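Local coordinates for protein DNA-binding response regulator (Paenisporosarcina sp. TG-14, PDB 6JQS) that probably binds DNA through a LuxR-type helix-turn-helix domain and regulates transcription in a spore-forming bacterium, at residues Leu11-Phe20 with Val43-Leu54. Sequence-based numbering, arbitrary orientation.
Sequences LLTGREREIF and VRNHISNTIQKL
Phe20 lies against Thr50 and Ile47: CE2 of the Phe20 ring is 3.5 Å from Thr50 CB, and the neighbouring ring atom CZ rests against the Ile47 backbone at CA. The methyl of Thr50 turns to Leu12, where CG2 packs tightly on Leu12 CD2 at 3.5 Å. Ile19, next to Phe20 in sequence, meets the turn before Thr50 with both branches. Its chi1 of -70° puts CG1 beside the backbone N, and the extended chi2 (163°) carries CD1 to His46 CB at 3.6 Å, while CG2 reaches Ile47 CG1 at 3.8 Å and, farther off, Val43. Arg15 CG lies over one face of the His46 imidazole, offset toward its rim, while Glu16 CG comes near His46 CD2. Glu16 OE2 stands 3.4 Å from Thr50 OG1, close but not hydrogen-bonded. At the rim, Lys53 NZ gives Leu11 O a weak bond of 3.2 Å.

Behind these contacts, Thr50 OG1 donates to His46 O, which Thr50 N approaches from the other face of the carbonyl plane. Glu16 closes a capping box: its N-H points almost straight at Thr13 OG1, and its OE1 takes Thr13 N at 3.0 Å through the anti lone pair.

Helix 14-24 thus crosses helix 40-54, the likely recognition helix by LuxR-family analogy, nearly at right angles (99° for these segments). Helix 59-68 packs on Phe20 through Ala62 and Leu66, and helix 29-36 touches Ile19 through Leu36. With OE1 engaged by Thr13 N and the Thr50 proton given to His46 O, the Glu16 carboxylate serves its own helix start, and the join relies mainly on carbon contacts.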
ATOM      1  N   LEU A  11       5.585  -5.969  -9.153  1.00 66.70           N
ATOM      2  CA  LEU A  11       4.167  -6.438  -9.118  1.00 67.41           C
ATOM      3  C   LEU A  11       3.269  -5.235  -8.810  1.00 60.56           C
ATOM      4  O   LEU A  11       2.067  -5.297  -9.105  1.00 63.02           O
ATOM      5  CB  LEU A  11       4.034  -7.519  -8.036  1.00 71.88           C
ATOM      6  CG  LEU A  11       2.985  -8.609  -8.255  1.00 71.79           C
ATOM      7  CD1 LEU A  11       3.023  -9.153  -9.678  1.00 71.50           C
ATOM      8  CD2 LEU A  11       3.175  -9.733  -7.241  1.00 74.00           C
ATOM      9  N   LEU A  12       3.858  -4.186  -8.231  1.00 62.23           N
ATOM     10  CA  LEU A  12       3.194  -2.900  -7.892  1.00 61.64           C
ATOM     11  C   LEU A  12       3.777  -1.788  -8.755  1.00 59.62           C
ATOM     12  O   LEU A  12       4.992  -1.840  -9.070  1.00 55.87           O
ATOM     13  CB  LEU A  12       3.476  -2.487  -6.446  1.00 62.71           C
ATOM     14  CG  LEU A  12       3.437  -3.558  -5.371  1.00 61.44           C
ATOM     15  CD1 LEU A  12       4.311  -3.125  -4.199  1.00 62.95           C
ATOM     16  CD2 LEU A  12       2.002  -3.790  -4.934  1.00 57.36           C
ATOM     17  N   THR A  13       2.980  -0.746  -8.966  1.00 47.48           N
ATOM     18  CA  THR A  13       3.453   0.578  -9.422  1.00 47.08           C
ATOM     19  C   THR A  13       4.186   1.217  -8.248  1.00 48.18           C
ATOM     20  O   THR A  13       3.939   0.743  -7.097  1.00 47.17           O
ATOM     21  CB  THR A  13       2.284   1.464  -9.895  1.00 50.59           C
ATOM     22  OG1 THR A  13       1.578   1.939  -8.745  1.00 46.51           O
ATOM     23  CG2 THR A  13       1.344   0.717 -10.816  1.00 52.02           C
ATOM     24  N   GLY A  14       5.064   2.182  -8.557  1.00 39.67           N
ATOM     25  CA  GLY A  14       5.718   3.099  -7.615  1.00 41.56           C
ATOM     26  C   GLY A  14       4.709   3.711  -6.654  1.00 45.86           C
ATOM     27  O   GLY A  14       5.005   3.845  -5.449  1.00 39.98           O
ATOM     28  N   ARG A  15       3.532   4.095  -7.154  1.00 45.87           N
ATOM     29  CA  ARG A  15       2.524   4.762  -6.299  1.00 40.85           C
ATOM     30  C   ARG A  15       2.024   3.767  -5.252  1.00 31.93           C
ATOM     31  O   ARG A  15       2.005   4.175  -4.115  1.00 35.61           O
ATOM     32  CB  ARG A  15       1.376   5.341  -7.127  1.00 48.68           C
ATOM     33  CG  ARG A  15       0.287   5.943  -6.260  1.00 48.21           C
ATOM     34  CD  ARG A  15      -0.437   7.059  -6.972  1.00 54.30           C
ATOM     35  NE  ARG A  15       0.297   8.323  -6.929  1.00 49.43           N
ATOM     36  CZ  ARG A  15      -0.017   9.380  -7.681  1.00 57.28           C
ATOM     37  NH1 ARG A  15       0.694  10.498  -7.604  1.00 51.09           N
ATOM     38  NH2 ARG A  15      -1.033   9.306  -8.527  1.00 47.87           N
ATOM     39  N   GLU A  16       1.596   2.562  -5.661  1.00 35.97           N
ATOM     40  CA  GLU A  16       1.090   1.463  -4.794  1.00 41.24           C
ATOM     41  C   GLU A  16       2.165   1.141  -3.744  1.00 38.54           C
ATOM     42  O   GLU A  16       1.834   1.060  -2.587  1.00 27.94           O
ATOM     43  CB  GLU A  16       0.751   0.217  -5.617  1.00 40.34           C
ATOM     44  CG  GLU A  16      -0.604   0.227  -6.354  1.00 48.20           C
ATOM     45  CD  GLU A  16      -0.781  -0.937  -7.344  1.00 54.34           C
ATOM     46  OE1 GLU A  16       0.261  -1.351  -7.890  1.00 55.12           O
ATOM     47  OE2 GLU A  16      -1.943  -1.510  -7.509  1.00 50.12           O
ATOM     48  N   ARG A  17       3.430   0.993  -4.143  1.00 34.47           N
ATOM     49  CA  ARG A  17       4.533   0.719  -3.169  1.00 36.75           C
ATOM     50  C   ARG A  17       4.655   1.879  -2.175  1.00 36.22           C
ATOM     51  O   ARG A  17       4.774   1.627  -0.984  1.00 43.01           O
ATOM     52  CB  ARG A  17       5.881   0.501  -3.877  1.00 44.05           C
ATOM     53  CG  ARG A  17       7.022   0.203  -2.907  1.00 44.17           C
ATOM     54  CD  ARG A  17       8.412   0.085  -3.543  1.00 51.02           C
ATOM     55  NE  ARG A  17       8.418  -0.924  -4.589  1.00 48.39           N
ATOM     56  CZ  ARG A  17       8.197  -0.676  -5.883  1.00 53.10           C
ATOM     57  NH1 ARG A  17       7.960   0.553  -6.305  1.00 53.49           N
ATOM     58  NH2 ARG A  17       8.201  -1.660  -6.758  1.00 54.10           N
ATOM     59  N   GLU A  18       4.556   3.127  -2.618  1.00 39.17           N
ATOM     60  CA  GLU A  18       4.664   4.277  -1.686  1.00 36.74           C
ATOM     61  C   GLU A  18       3.476   4.281  -0.731  1.00 34.74           C
ATOM     62  O   GLU A  18       3.652   4.707   0.410  1.00 32.78           O
ATOM     63  CB  GLU A  18       4.599   5.655  -2.343  1.00 39.23           C
ATOM     64  CG  GLU A  18       5.774   6.039  -3.222  1.00 49.56           C
ATOM     65  CD  GLU A  18       5.430   7.325  -3.974  1.00 59.66           C
ATOM     66  OE1 GLU A  18       5.149   7.254  -5.191  1.00 53.38           O
ATOM     67  OE2 GLU A  18       5.397   8.393  -3.319  1.00 63.80           O
ATOM     68  N   ILE A  19       2.269   3.982  -1.206  1.00 33.89           N
ATOM     69  CA  ILE A  19       1.106   3.913  -0.283  1.00 29.56           C
ATOM     70  C   ILE A  19       1.343   2.871   0.834  1.00 27.66           C
ATOM     71  O   ILE A  19       1.026   3.168   2.025  1.00 34.18           O
ATOM     72  CB  ILE A  19      -0.198   3.652  -1.047  1.00 31.10           C
ATOM     73  CG1 ILE A  19      -0.595   4.869  -1.884  1.00 29.38           C
ATOM     74  CG2 ILE A  19      -1.278   3.228  -0.054  1.00 28.98           C
ATOM     75  CD1 ILE A  19      -1.635   4.554  -2.980  1.00 28.81           C
ATOM     76  N   PHE A  20       1.744   1.658   0.488  1.00 32.06           N
ATOM     77  CA  PHE A  20       1.940   0.568   1.468  1.00 29.14           C
ATOM     78  C   PHE A  20       3.151   0.893   2.367  1.00 34.12           C
ATOM     79  O   PHE A  20       3.086   0.495   3.543  1.00 32.63           O
ATOM     80  CB  PHE A  20       2.057  -0.792   0.791  1.00 27.28           C
ATOM     81  CG  PHE A  20       0.726  -1.381   0.412  1.00 25.21           C
ATOM     82  CD1 PHE A  20       0.018  -2.116   1.334  1.00 27.78           C
ATOM     83  CD2 PHE A  20       0.094  -1.047  -0.774  1.00 31.73           C
ATOM     84  CE1 PHE A  20      -1.273  -2.554   1.077  1.00 27.90           C
ATOM     85  CE2 PHE A  20      -1.192  -1.524  -1.047  1.00 28.62           C
ATOM     86  CZ  PHE A  20      -1.862  -2.267  -0.117  1.00 28.16           C
ATOM     87  N   VAL A  43      -6.514   6.532  -2.825  1.00 32.86           N
ATOM     88  CA  VAL A  43      -5.628   5.771  -1.887  1.00 34.30           C
ATOM     89  C   VAL A  43      -6.317   4.467  -1.513  1.00 30.22           C
ATOM     90  O   VAL A  43      -5.726   3.383  -1.724  1.00 30.17           O
ATOM     91  CB  VAL A  43      -5.251   6.564  -0.633  1.00 31.66           C
ATOM     92  CG1 VAL A  43      -4.533   5.689   0.397  1.00 31.76           C
ATOM     93  CG2 VAL A  43      -4.438   7.775  -0.995  1.00 30.14           C
ATOM     94  N   ARG A  44      -7.558   4.549  -1.049  1.00 28.98           N
ATOM     95  CA  ARG A  44      -8.389   3.353  -0.717  1.00 34.04           C
ATOM     96  C   ARG A  44      -8.520   2.385  -1.895  1.00 32.86           C
ATOM     97  O   ARG A  44      -8.414   1.135  -1.657  1.00 29.99           O
ATOM     98  CB  ARG A  44      -9.757   3.809  -0.211  1.00 43.65           C
ATOM     99  CG  ARG A  44      -9.722   4.472   1.156  1.00 47.16           C
ATOM    100  CD  ARG A  44     -11.118   4.388   1.740  1.00 53.77           C
ATOM    101  NE  ARG A  44     -11.225   5.062   3.013  1.00 67.79           N
ATOM    102  CZ  ARG A  44     -11.540   6.345   3.186  1.00 77.52           C
ATOM    103  NH1 ARG A  44     -11.777   7.142   2.151  1.00 83.59           N
ATOM    104  NH2 ARG A  44     -11.608   6.826   4.416  1.00 74.57           N
ATOM    105  N   ASN A  45      -8.808   2.880  -3.106  1.00 32.28           N
ATOM    106  CA  ASN A  45      -8.996   2.031  -4.312  1.00 31.65           C
ATOM    107  C   ASN A  45      -7.657   1.383  -4.687  1.00 31.80           C
ATOM    108  O   ASN A  45      -7.669   0.229  -5.133  1.00 29.28           O
ATOM    109  CB  ASN A  45      -9.657   2.777  -5.468  1.00 36.72           C
ATOM    110  CG  ASN A  45     -11.132   3.015  -5.185  1.00 35.68           C
ATOM    111  OD1 ASN A  45     -11.805   2.135  -4.671  1.00 34.63           O
ATOM    112  ND2 ASN A  45     -11.620   4.186  -5.501  1.00 33.42           N
ATOM    113  N   HIS A  46      -6.544   2.046  -4.448  1.00 31.26           N
ATOM    114  CA  HIS A  46      -5.214   1.441  -4.744  1.00 31.01           C
ATOM    115  C   HIS A  46      -4.951   0.250  -3.809  1.00 27.52           C
ATOM    116  O   HIS A  46      -4.407  -0.778  -4.247  1.00 30.59           O
ATOM    117  CB  HIS A  46      -4.131   2.498  -4.603  1.00 30.10           C
ATOM    118  CG  HIS A  46      -3.856   3.265  -5.842  1.00 36.63           C
ATOM    119  ND1 HIS A  46      -4.007   4.650  -5.896  1.00 44.92           N
ATOM    120  CD2 HIS A  46      -3.457   2.868  -7.068  1.00 28.94           C
ATOM    121  CE1 HIS A  46      -3.701   5.058  -7.104  1.00 35.70           C
ATOM    122  NE2 HIS A  46      -3.410   3.989  -7.843  1.00 40.04           N
ATOM    123  N   ILE A  47      -5.233   0.453  -2.535  1.00 28.77           N
ATOM    124  CA  ILE A  47      -5.119  -0.555  -1.469  1.00 29.79           C
ATOM    125  C   ILE A  47      -6.030  -1.720  -1.858  1.00 31.81           C
ATOM    126  O   ILE A  47      -5.560  -2.896  -1.812  1.00 27.75           O
ATOM    127  CB  ILE A  47      -5.454   0.076  -0.105  1.00 25.56           C
ATOM    128  CG1 ILE A  47      -4.372   1.062   0.343  1.00 25.18           C
ATOM    129  CG2 ILE A  47      -5.711  -1.012   0.917  1.00 30.24           C
ATOM    130  CD1 ILE A  47      -4.781   1.953   1.497  1.00 26.43           C
ATOM    131  N   SER A  48      -7.290  -1.455  -2.230  1.00 26.63           N
ATOM    132  CA  SER A  48      -8.224  -2.560  -2.591  1.00 29.70           C
ATOM    133  C   SER A  48      -7.680  -3.348  -3.760  1.00 25.47           C
ATOM    134  O   SER A  48      -7.760  -4.619  -3.732  1.00 29.36           O
ATOM    135  CB  SER A  48      -9.609  -2.125  -2.885  1.00 30.23           C
ATOM    136  OG  SER A  48     -10.119  -1.450  -1.762  1.00 36.61           O
ATOM    137  N   ASN A  49      -7.165  -2.630  -4.757  1.00 28.00           N
ATOM    138  CA  ASN A  49      -6.616  -3.266  -5.969  1.00 29.98           C
ATOM    139  C   ASN A  49      -5.441  -4.166  -5.590  1.00 28.79           C
ATOM    140  O   ASN A  49      -5.319  -5.252  -6.174  1.00 31.34           O
ATOM    141  CB  ASN A  49      -6.231  -2.171  -6.964  1.00 36.95           C
ATOM    142  CG  ASN A  49      -6.146  -2.668  -8.382  1.00 42.17           C
ATOM    143  OD1 ASN A  49      -6.942  -3.503  -8.776  1.00 44.92           O
ATOM    144  ND2 ASN A  49      -5.205  -2.131  -9.136  1.00 49.16           N
ATOM    145  N   THR A  50      -4.541  -3.718  -4.703  1.00 31.89           N
ATOM    146  CA  THR A  50      -3.310  -4.506  -4.343  1.00 29.32           C
ATOM    147  C   THR A  50      -3.754  -5.756  -3.579  1.00 29.44           C
ATOM    148  O   THR A  50      -3.254  -6.862  -3.805  1.00 28.43           O
ATOM    149  CB  THR A  50      -2.332  -3.652  -3.528  1.00 32.62           C
ATOM    150  OG1 THR A  50      -2.113  -2.487  -4.304  1.00 32.93           O
ATOM    151  CG2 THR A  50      -1.000  -4.327  -3.264  1.00 32.74           C
ATOM    152  N   ILE A  51      -4.710  -5.595  -2.656  1.00 33.08           N
ATOM    153  CA  ILE A  51      -5.262  -6.717  -1.856  1.00 33.38           C
ATOM    154  C   ILE A  51      -5.723  -7.803  -2.816  1.00 29.54           C
ATOM    155  O   ILE A  51      -5.445  -9.014  -2.551  1.00 29.09           O
ATOM    156  CB  ILE A  51      -6.386  -6.234  -0.906  1.00 32.93           C
ATOM    157  CG1 ILE A  51      -5.799  -5.478   0.284  1.00 31.29           C
ATOM    158  CG2 ILE A  51      -7.263  -7.393  -0.463  1.00 35.44           C
ATOM    159  CD1 ILE A  51      -6.833  -4.580   0.981  1.00 30.30           C
ATOM    160  N   GLN A  52      -6.426  -7.410  -3.870  1.00 31.33           N
ATOM    161  CA  GLN A  52      -7.010  -8.366  -4.851  1.00 35.61           C
ATOM    162  C   GLN A  52      -5.870  -8.967  -5.685  1.00 35.03           C
ATOM    163  O   GLN A  52      -5.851 -10.171  -5.848  1.00 33.63           O
ATOM    164  CB  GLN A  52      -8.069  -7.680  -5.722  1.00 41.23           C
ATOM    165  CG  GLN A  52      -9.335  -7.338  -4.935  1.00 51.58           C
ATOM    166  CD  GLN A  52     -10.062  -8.520  -4.323  1.00 57.76           C
ATOM    167  OE1 GLN A  52     -10.018  -8.774  -3.103  1.00 55.86           O
ATOM    168  NE2 GLN A  52     -10.769  -9.248  -5.179  1.00 61.51           N
ATOM    169  N   LYS A  53      -4.928  -8.161  -6.158  1.00 34.99           N
ATOM    170  CA  LYS A  53      -3.769  -8.669  -6.959  1.00 33.81           C
ATOM    171  C   LYS A  53      -3.008  -9.729  -6.143  1.00 34.21           C
ATOM    172  O   LYS A  53      -2.694 -10.787  -6.670  1.00 35.50           O
ATOM    173  CB  LYS A  53      -2.862  -7.513  -7.372  1.00 41.04           C
ATOM    174  CG  LYS A  53      -3.395  -6.590  -8.456  1.00 47.14           C
ATOM    175  CD  LYS A  53      -2.289  -5.915  -9.276  1.00 56.92           C
ATOM    176  CE  LYS A  53      -1.798  -6.777 -10.432  1.00 68.26           C
ATOM    177  NZ  LYS A  53      -0.314  -6.892 -10.483  1.00 69.06           N
ATOM    178  N   LEU A  54      -2.787  -9.511  -4.851  1.00 38.00           N
ATOM    179  CA  LEU A  54      -1.917 -10.397  -4.032  1.00 33.25           C
ATOM    180  C   LEU A  54      -2.691 -11.634  -3.581  1.00 40.39           C
ATOM    181  O   LEU A  54      -2.026 -12.584  -3.135  1.00 35.92           O
ATOM    182  CB  LEU A  54      -1.395  -9.635  -2.814  1.00 33.49           C
ATOM    183  CG  LEU A  54      -0.475  -8.483  -3.148  1.00 31.81           C
ATOM    184  CD1 LEU A  54      -0.213  -7.647  -1.901  1.00 36.46           C
ATOM    185  CD2 LEU A  54       0.809  -8.983  -3.756  1.00 33.68           C
TER